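Local coordinates for 2-hydroxyisobutanoyl-CoA mutase large subunit (Aquincola tertiaricarbonis, PDB 4R3U), which interconverts 2-hydroxyisobutyryl-CoA and (S)-3-hydroxybutyryl-CoA as the substrate-binding partner of a small cobalamin-binding subunit, two copies of each forming a tetramer, at residues P56-R59 / T60-A63; L213-Y216 / M217-E221; A463-T466 / A467-Q471. One frame throughout, in Å; residues are numbered along the deposited sequence.

Interaction 1: residues P56-R59 / T60-A63; sequences PVQR and TYTA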
loop_
_atom_site.group_PDB
_atom_site.type_symbol
_atom_site.label_atom_id
_atom_site.label_comp_id
_atom_site.label_asym_id
_atom_site.label_seq_id
_atom_site.Cartn_x
_atom_site.Cartn_y
_atom_site.Cartn_z
ATOM N N PRO A 56 -14.812 20.162 -0.453
ATOM C CA PRO A 56 -15.853 19.410 -1.180
ATOM C C PRO A 56 -15.328 18.882 -2.523
ATOM O O PRO A 56 -14.590 19.578 -3.243
ATOM C CB PRO A 56 -16.986 20.424 -1.350
ATOM C CG PRO A 56 -16.342 21.758 -1.269
ATOM C CD PRO A 56 -15.107 21.614 -0.418
ATOM N N VAL A 57 -15.694 17.624 -2.842
ATOM C CA VAL A 57 -15.290 16.966 -4.083
ATOM C C VAL A 57 -16.462 16.689 -5.022
ATOM O O VAL A 57 -17.578 16.408 -4.560
ATOM C CB VAL A 57 -14.386 15.731 -3.875
ATOM C CG1 VAL A 57 -13.098 16.118 -3.180
ATOM C CG2 VAL A 57 -15.104 14.611 -3.117
ATOM N N GLN A 58 -16.213 16.812 -6.345
ATOM C CA GLN A 58 -17.222 16.514 -7.367
ATOM C C GLN A 58 -17.237 14.979 -7.631
ATOM O O GLN A 58 -16.249 14.299 -7.337
ATOM C CB GLN A 58 -16.910 17.252 -8.686
ATOM C CG GLN A 58 -16.911 18.801 -8.587
ATOM C CD GLN A 58 -16.322 19.488 -9.809
ATOM O OE1 GLN A 58 -16.141 18.899 -10.871
ATOM N NE2 GLN A 58 -15.994 20.747 -9.690
ATOM N N ARG A 59 -18.357 14.446 -8.196
ATOM C CA ARG A 59 -18.522 13.048 -8.579
ATOM C C ARG A 59 -17.386 12.643 -9.517
ATOM O O ARG A 59 -16.795 11.574 -9.344
ATOM C CB ARG A 59 -19.897 12.836 -9.242
ATOM C CG ARG A 59 -20.146 11.430 -9.806
ATOM C CD ARG A 59 -21.566 11.250 -10.331
ATOM N NE ARG A 59 -22.555 11.460 -9.273
ATOM C CZ ARG A 59 -23.279 12.566 -9.114
ATOM N NH1 ARG A 59 -23.190 13.560 -9.991
ATOM N NH2 ARG A 59 -24.110 12.678 -8.087
ATOM N N THR A 60 -17.079 13.516 -10.498
ATOM C CA THR A 60 -16.005 13.370 -11.480
ATOM C C THR A 60 -15.518 14.756 -11.908
ATOM O O THR A 60 -16.252 15.744 -11.779
ATOM C CB THR A 60 -16.423 12.432 -12.646
ATOM O OG1 THR A 60 -15.315 11.616 -13.024
ATOM C CG2 THR A 60 -17.008 13.183 -13.871
ATOM N N TYR A 61 -14.281 14.819 -12.407
ATOM C CA TYR A 61 -13.660 16.040 -12.906
ATOM C C TYR A 61 -13.347 15.865 -14.412
ATOM O O TYR A 61 -12.922 14.785 -14.843
ATOM C CB TYR A 61 -12.392 16.390 -12.084
ATOM C CG TYR A 61 -12.678 16.824 -10.662
ATOM C CD1 TYR A 61 -13.001 15.890 -9.677
ATOM C CD2 TYR A 61 -12.598 18.162 -10.289
ATOM C CE1 TYR A 61 -13.300 16.288 -8.372
ATOM C CE2 TYR A 61 -12.866 18.567 -8.978
ATOM C CZ TYR A 61 -13.211 17.625 -8.020
ATOM O OH TYR A 61 -13.501 18.026 -6.740
ATOM N N THR A 62 -13.609 16.907 -15.209
ATOM C CA THR A 62 -13.352 16.919 -16.651
ATOM C C THR A 62 -12.339 18.019 -16.949
ATOM O O THR A 62 -11.916 18.722 -16.023
ATOM C CB THR A 62 -14.653 17.087 -17.441
ATOM O OG1 THR A 62 -15.233 18.382 -17.170
ATOM C CG2 THR A 62 -15.645 15.948 -17.169
ATOM N N ALA A 63 -11.950 18.182 -18.230
ATOM C CA ALA A 63 -10.993 19.223 -18.622
ATOM C C ALA A 63 -11.547 20.619 -18.371
ATOM O O ALA A 63 -10.760 21.544 -18.151
ATOM C CB ALA A 63 -10.621 19.065 -20.079
#
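Gln58 and Tyr61 both set CG anti to their own carbonyl carbon (chi1 -62° in Gln58), and round the tight bend at Arg59 and Thr60 this lays the tyrosine ring back along the chain with one face against the glutamine side chain. The CB of Gln58 sits over that face of the ring, 4.0 Å from its centroid, in a CH-pi contact. Beyond it the extended chain carries the amide across the same ring toward the rim, the two planes only 10° apart, with CD of Gln58 3.7 Å from CE2 of Tyr61. The phenol end serves as an acceptor: the backbone N of Gln58 donates to Tyr61 OH at 3.0 Å, nearly straight at 164°. That oxygen also rests against Val57, 3.4 Å from its CA. The bond helps to hold the ring in place. Outside the bend, the end of Arg59 reaches out to a salt bridge with Glu44, Thr60 OG1 bonds to Ile413 O of the second subunit, and Tyr61 meets the ring of Tyr421. A tyrosine hydroxyl here accepts a backbone N-H across the turn that follows the short antiparallel hairpin of strands 49-50 and 56-57, at the interface of the two large subunits.

Interaction 2: residues L213-Y216 / M217-E221; sequences LKEY and MAQKE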
loop_
_atom_site.group_PDB
_atom_site.type_symbol
_atom_site.label_atom_id
_atom_site.label_comp_id
_atom_site.label_asym_id
_atom_site.label_seq_id
_atom_site.Cartn_x
_atom_site.Cartn_y
_atom_site.Cartn_z
ATOM N N LEU A 213 8.816 28.607 15.366
ATOM C CA LEU A 213 7.445 29.101 15.217
ATOM C C LEU A 213 6.411 27.974 15.313
ATOM O O LEU A 213 5.405 28.108 16.026
ATOM C CB LEU A 213 7.299 30.002 13.961
ATOM C CG LEU A 213 8.227 31.285 13.938
ATOM C CD1 LEU A 213 8.204 31.984 12.613
ATOM C CD2 LEU A 213 7.900 32.261 15.037
ATOM N N LYS A 214 6.742 26.812 14.741
ATOM C CA LYS A 214 5.873 25.651 14.773
ATOM C C LYS A 214 5.853 24.994 16.144
ATOM O O LYS A 214 4.953 24.216 16.426
ATOM C CB LYS A 214 6.233 24.666 13.636
ATOM C CG LYS A 214 7.573 23.970 13.757
ATOM C CD LYS A 214 7.491 22.605 14.413
ATOM C CE LYS A 214 8.796 21.869 14.211
ATOM N NZ LYS A 214 9.919 22.392 15.057
ATOM N N GLU A 215 6.863 25.287 16.991
ATOM C CA GLU A 215 6.967 24.786 18.372
ATOM C C GLU A 215 5.934 25.496 19.238
ATOM O O GLU A 215 5.229 24.843 19.998
ATOM C CB GLU A 215 8.387 24.996 18.919
ATOM C CG GLU A 215 9.435 24.068 18.290
ATOM C CD GLU A 215 9.141 22.589 18.431
ATOM O OE1 GLU A 215 8.540 22.202 19.452
ATOM O OE2 GLU A 215 9.415 21.828 17.480
ATOM N N TYR A 216 5.793 26.829 19.066
ATOM C CA TYR A 216 4.778 27.608 19.791
ATOM C C TYR A 216 3.372 27.214 19.329
ATOM O O TYR A 216 2.450 27.094 20.135
ATOM C CB TYR A 216 5.009 29.122 19.623
ATOM C CG TYR A 216 6.330 29.591 20.190
ATOM C CD1 TYR A 216 6.567 29.584 21.562
ATOM C CD2 TYR A 216 7.340 30.060 19.357
ATOM C CE1 TYR A 216 7.797 29.991 22.087
ATOM C CE2 TYR A 216 8.568 30.481 19.871
ATOM C CZ TYR A 216 8.798 30.434 21.235
ATOM O OH TYR A 216 10.016 30.833 21.741
ATOM N N MET A 217 3.240 26.991 18.021
ATOM C CA MET A 217 2.027 26.617 17.324
ATOM C C MET A 217 1.613 25.164 17.648
ATOM O O MET A 217 0.428 24.902 17.900
ATOM C CB MET A 217 2.298 26.698 15.805
ATOM C CG MET A 217 2.172 28.044 15.194
ATOM S SD MET A 217 2.059 27.816 13.396
ATOM C CE MET A 217 2.285 29.489 12.876
ATOM N N ALA A 218 2.564 24.213 17.563
ATOM C CA ALA A 218 2.241 22.788 17.662
ATOM C C ALA A 218 3.137 21.840 18.447
ATOM O O ALA A 218 2.588 21.030 19.159
ATOM C CB ALA A 218 1.997 22.219 16.264
ATOM N N GLN A 219 4.467 21.813 18.226
ATOM C CA GLN A 219 5.274 20.779 18.883
ATOM C C GLN A 219 5.588 20.970 20.382
ATOM O O GLN A 219 5.828 19.993 21.105
ATOM C CB GLN A 219 6.456 20.320 18.023
ATOM C CG GLN A 219 7.241 19.174 18.673
ATOM C CD GLN A 219 8.088 18.413 17.731
ATOM O OE1 GLN A 219 7.931 17.210 17.620
ATOM N NE2 GLN A 219 9.012 19.092 17.040
ATOM N N LYS A 220 5.495 22.229 20.848
ATOM C CA LYS A 220 5.627 22.641 22.249
ATOM C C LYS A 220 7.025 22.464 22.909
ATOM O O LYS A 220 7.135 22.314 24.137
ATOM C CB LYS A 220 4.459 22.083 23.083
ATOM C CG LYS A 220 3.086 22.235 22.429
ATOM C CD LYS A 220 2.641 23.689 22.260
ATOM C CE LYS A 220 1.298 23.797 21.607
ATOM N NZ LYS A 220 0.253 24.141 22.591
ATOM N N GLU A 221 8.087 22.555 22.089
ATOM C CA GLU A 221 9.466 22.507 22.574
ATOM C C GLU A 221 10.015 23.915 22.494
ATOM O O GLU A 221 10.277 24.414 21.413
ATOM C CB GLU A 221 10.340 21.537 21.755
ATOM C CG GLU A 221 9.769 20.133 21.649
ATOM C CD GLU A 221 10.451 19.231 20.652
ATOM O OE1 GLU A 221 11.431 19.674 20.010
ATOM O OE2 GLU A 221 9.987 18.079 20.490
#
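Glu215 holds Gln219 and Glu221 with its carboxylate at the C-terminal end of helix 213-219, where a pi-type turn closes the helix beside the substrate and cobalamin pockets of the TIM-barrel mutase domain. A bend at chi2 (-57°) brings the carboxylate alongside Gln219, the two flat groups nearly coplanar. Gln219 NE2 meets the syn lone pair of Glu215 OE2 at 2.8 Å and almost straight, 174°. The other oxygen, OE1, uses its anti lone pair to take the backbone N of Glu221 at 2.7 Å. Lys214 NZ completes the grip on Glu215 OE2 from its anti side, a salt bridge of 2.5 Å. These donors probably ease the approach of the two acids, whose OE1 atoms lie 3.9 Å apart in Glu215 and Glu221. Lys220 leaves the helix after its N has bonded to Glu215 O. One residue earlier, Lys214 O accepts two N-H groups, Gln219 N at 3.0 Å and Ala218 N at 2.6 Å, the latter 40° out of the carbonyl plane. In the next shell Asn180 links the group, accepting from Lys214 NZ and donating to Glu221 OE1. Gln219 touches the bound acyl-CoA, and Ala218 O accepts a hydrogen bond from N52 of cobalamin.

Interaction 3: residues A463-T466 / A467-Q471; sequences AYET and ALRKQ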
loop_
_atom_site.group_PDB
_atom_site.type_symbol
_atom_site.label_atom_id
_atom_site.label_comp_id
_atom_site.label_asym_id
_atom_site.label_seq_id
_atom_site.Cartn_x
_atom_site.Cartn_y
_atom_site.Cartn_z
ATOM N N ALA A 463 -8.886 19.174 15.417
ATOM C CA ALA A 463 -8.564 18.048 16.298
ATOM C C ALA A 463 -9.825 17.554 17.033
ATOM O O ALA A 463 -10.045 16.339 17.075
ATOM C CB ALA A 463 -7.491 18.461 17.319
ATOM N N TYR A 464 -10.663 18.485 17.553
ATOM C CA TYR A 464 -11.887 18.159 18.275
ATOM C C TYR A 464 -12.983 17.618 17.351
ATOM O O TYR A 464 -13.656 16.646 17.695
ATOM C CB TYR A 464 -12.377 19.343 19.130
ATOM C CG TYR A 464 -13.554 19.020 20.037
ATOM C CD1 TYR A 464 -13.405 18.178 21.137
ATOM C CD2 TYR A 464 -14.795 19.603 19.830
ATOM C CE1 TYR A 464 -14.473 17.899 21.984
ATOM C CE2 TYR A 464 -15.867 19.345 20.680
ATOM C CZ TYR A 464 -15.708 18.484 21.753
ATOM O OH TYR A 464 -16.789 18.221 22.579
ATOM N N GLU A 465 -13.133 18.222 16.159
ATOM C CA GLU A 465 -14.087 17.749 15.159
ATOM C C GLU A 465 -13.672 16.341 14.668
ATOM O O GLU A 465 -14.540 15.483 14.489
ATOM C CB GLU A 465 -14.252 18.773 14.016
ATOM C CG GLU A 465 -15.291 18.414 12.955
ATOM C CD GLU A 465 -16.720 18.117 13.388
ATOM O OE1 GLU A 465 -17.179 18.712 14.389
ATOM O OE2 GLU A 465 -17.392 17.308 12.704
ATOM N N THR A 466 -12.346 16.078 14.541
ATOM C CA THR A 466 -11.838 14.762 14.171
ATOM C C THR A 466 -12.245 13.733 15.246
ATOM O O THR A 466 -12.729 12.649 14.894
ATOM C CB THR A 466 -10.331 14.787 13.953
ATOM O OG1 THR A 466 -10.001 15.624 12.839
ATOM C CG2 THR A 466 -9.753 13.397 13.768
ATOM N N ALA A 467 -12.059 14.082 16.543
ATOM C CA ALA A 467 -12.392 13.220 17.669
ATOM C C ALA A 467 -13.885 12.908 17.689
ATOM O O ALA A 467 -14.258 11.747 17.872
ATOM C CB ALA A 467 -11.967 13.871 18.971
ATOM N N LEU A 468 -14.736 13.927 17.463
ATOM C CA LEU A 468 -16.183 13.740 17.418
ATOM C C LEU A 468 -16.599 12.868 16.210
ATOM O O LEU A 468 -17.542 12.072 16.341
ATOM C CB LEU A 468 -16.926 15.082 17.375
ATOM C CG LEU A 468 -16.830 15.994 18.592
ATOM C CD1 LEU A 468 -17.517 17.294 18.324
ATOM C CD2 LEU A 468 -17.401 15.360 19.840
ATOM N N ARG A 469 -15.909 13.024 15.044
ATOM C CA ARG A 469 -16.207 12.255 13.822
ATOM C C ARG A 469 -15.851 10.780 13.983
ATOM O O ARG A 469 -16.549 9.931 13.451
ATOM C CB ARG A 469 -15.532 12.867 12.581
ATOM C CG ARG A 469 -16.268 14.086 12.068
ATOM C CD ARG A 469 -15.650 14.658 10.817
ATOM N NE ARG A 469 -16.057 16.051 10.606
ATOM C CZ ARG A 469 -15.633 16.817 9.604
ATOM N NH1 ARG A 469 -14.787 16.335 8.695
ATOM N NH2 ARG A 469 -16.025 18.079 9.518
ATOM N N LYS A 470 -14.783 10.488 14.748
ATOM C CA LYS A 470 -14.314 9.152 15.115
ATOM C C LYS A 470 -15.332 8.500 16.075
ATOM O O LYS A 470 -15.610 7.299 16.007
ATOM C CB LYS A 470 -12.968 9.283 15.854
ATOM C CG LYS A 470 -11.761 8.829 15.077
ATOM C CD LYS A 470 -10.486 9.050 15.876
ATOM C CE LYS A 470 -10.099 7.929 16.810
ATOM N NZ LYS A 470 -8.939 8.346 17.650
ATOM N N GLN A 471 -15.843 9.295 16.997
ATOM C CA GLN A 471 -16.800 8.869 17.997
ATOM C C GLN A 471 -18.123 8.470 17.334
ATOM O O GLN A 471 -18.571 7.346 17.552
ATOM C CB GLN A 471 -16.967 9.975 19.052
ATOM C CG GLN A 471 -17.890 9.610 20.181
ATOM C CD GLN A 471 -18.088 10.757 21.114
ATOM O OE1 GLN A 471 -17.719 10.673 22.273
ATOM N NE2 GLN A 471 -18.689 11.839 20.644
#
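The ring of Tyr464 carries Leu468 over one face, and the guanidinium of Arg469 takes Glu465 at its edge. On the ring, Leu468 CG stands 4.2 Å from the centroid, displaced toward the rim, in a CH-pi contact. Its methyls divide along the rim: CD1 of Leu468 comes to 3.5 Å from CE2 of Tyr464, and CD2 lies 4.0 Å from CZ of the same ring, by the hydroxyl. At the guanidinium, Glu465 OE2 lies in plane and receives NE of Arg469 at 2.8 Å through its anti lone pair, with an N-H...O angle of 162°. The carboxylate is turned 69° from the guanidinium plane, and it engages NE through one oxygen instead of pairing side by side with two nitrogens. A bend at chi2 (55°) swings the Glu465 carboxylate back toward an arginine chain that runs extended from CG to NE. Both pairs are i to i+4 contacts, one residue apart on helix 454-472, whose backbone bonds include Leu468 N to Tyr464 O at 2.9 Å. Arg469 NH1 has a second charge partner in Asp54, tying the helix to a loop early in the chain. With an alanine in place of this arginine both bridges go, which is likely to leave the carboxylates of Glu465 and Asp54 without their positive mate. The cobalamin-binding small subunit packs against this helix through its Val35 on Ala467 and its Arg38 on Tyr464, and Lys470 NZ forms a salt bridge with Asp127 of that chain.

How the interactions relate
Three short-range contacts, taken in sequence order, lie in three separate parts of one chain. Interaction 1 takes in the second strand of the hairpin 49-50/56-57 and the turn after it, its centre about 36 Å from that of interaction 2, and packs on helix 420-442. Interaction 2 spans the short helix 213-219 and its C-terminal end, following strand 206-208 of the parallel barrel sheet. Interaction 3 lies much later, on helix 454-472, its centre about 22 Å from that of interaction 2 and about 26 Å from that of interaction 1. None touches another, but Asp54, in the hairpin loop, pairs with Arg469 of interaction 3. Interaction 2 lies at both the ligand pockets and the small-subunit boundary, interaction 3 at that boundary.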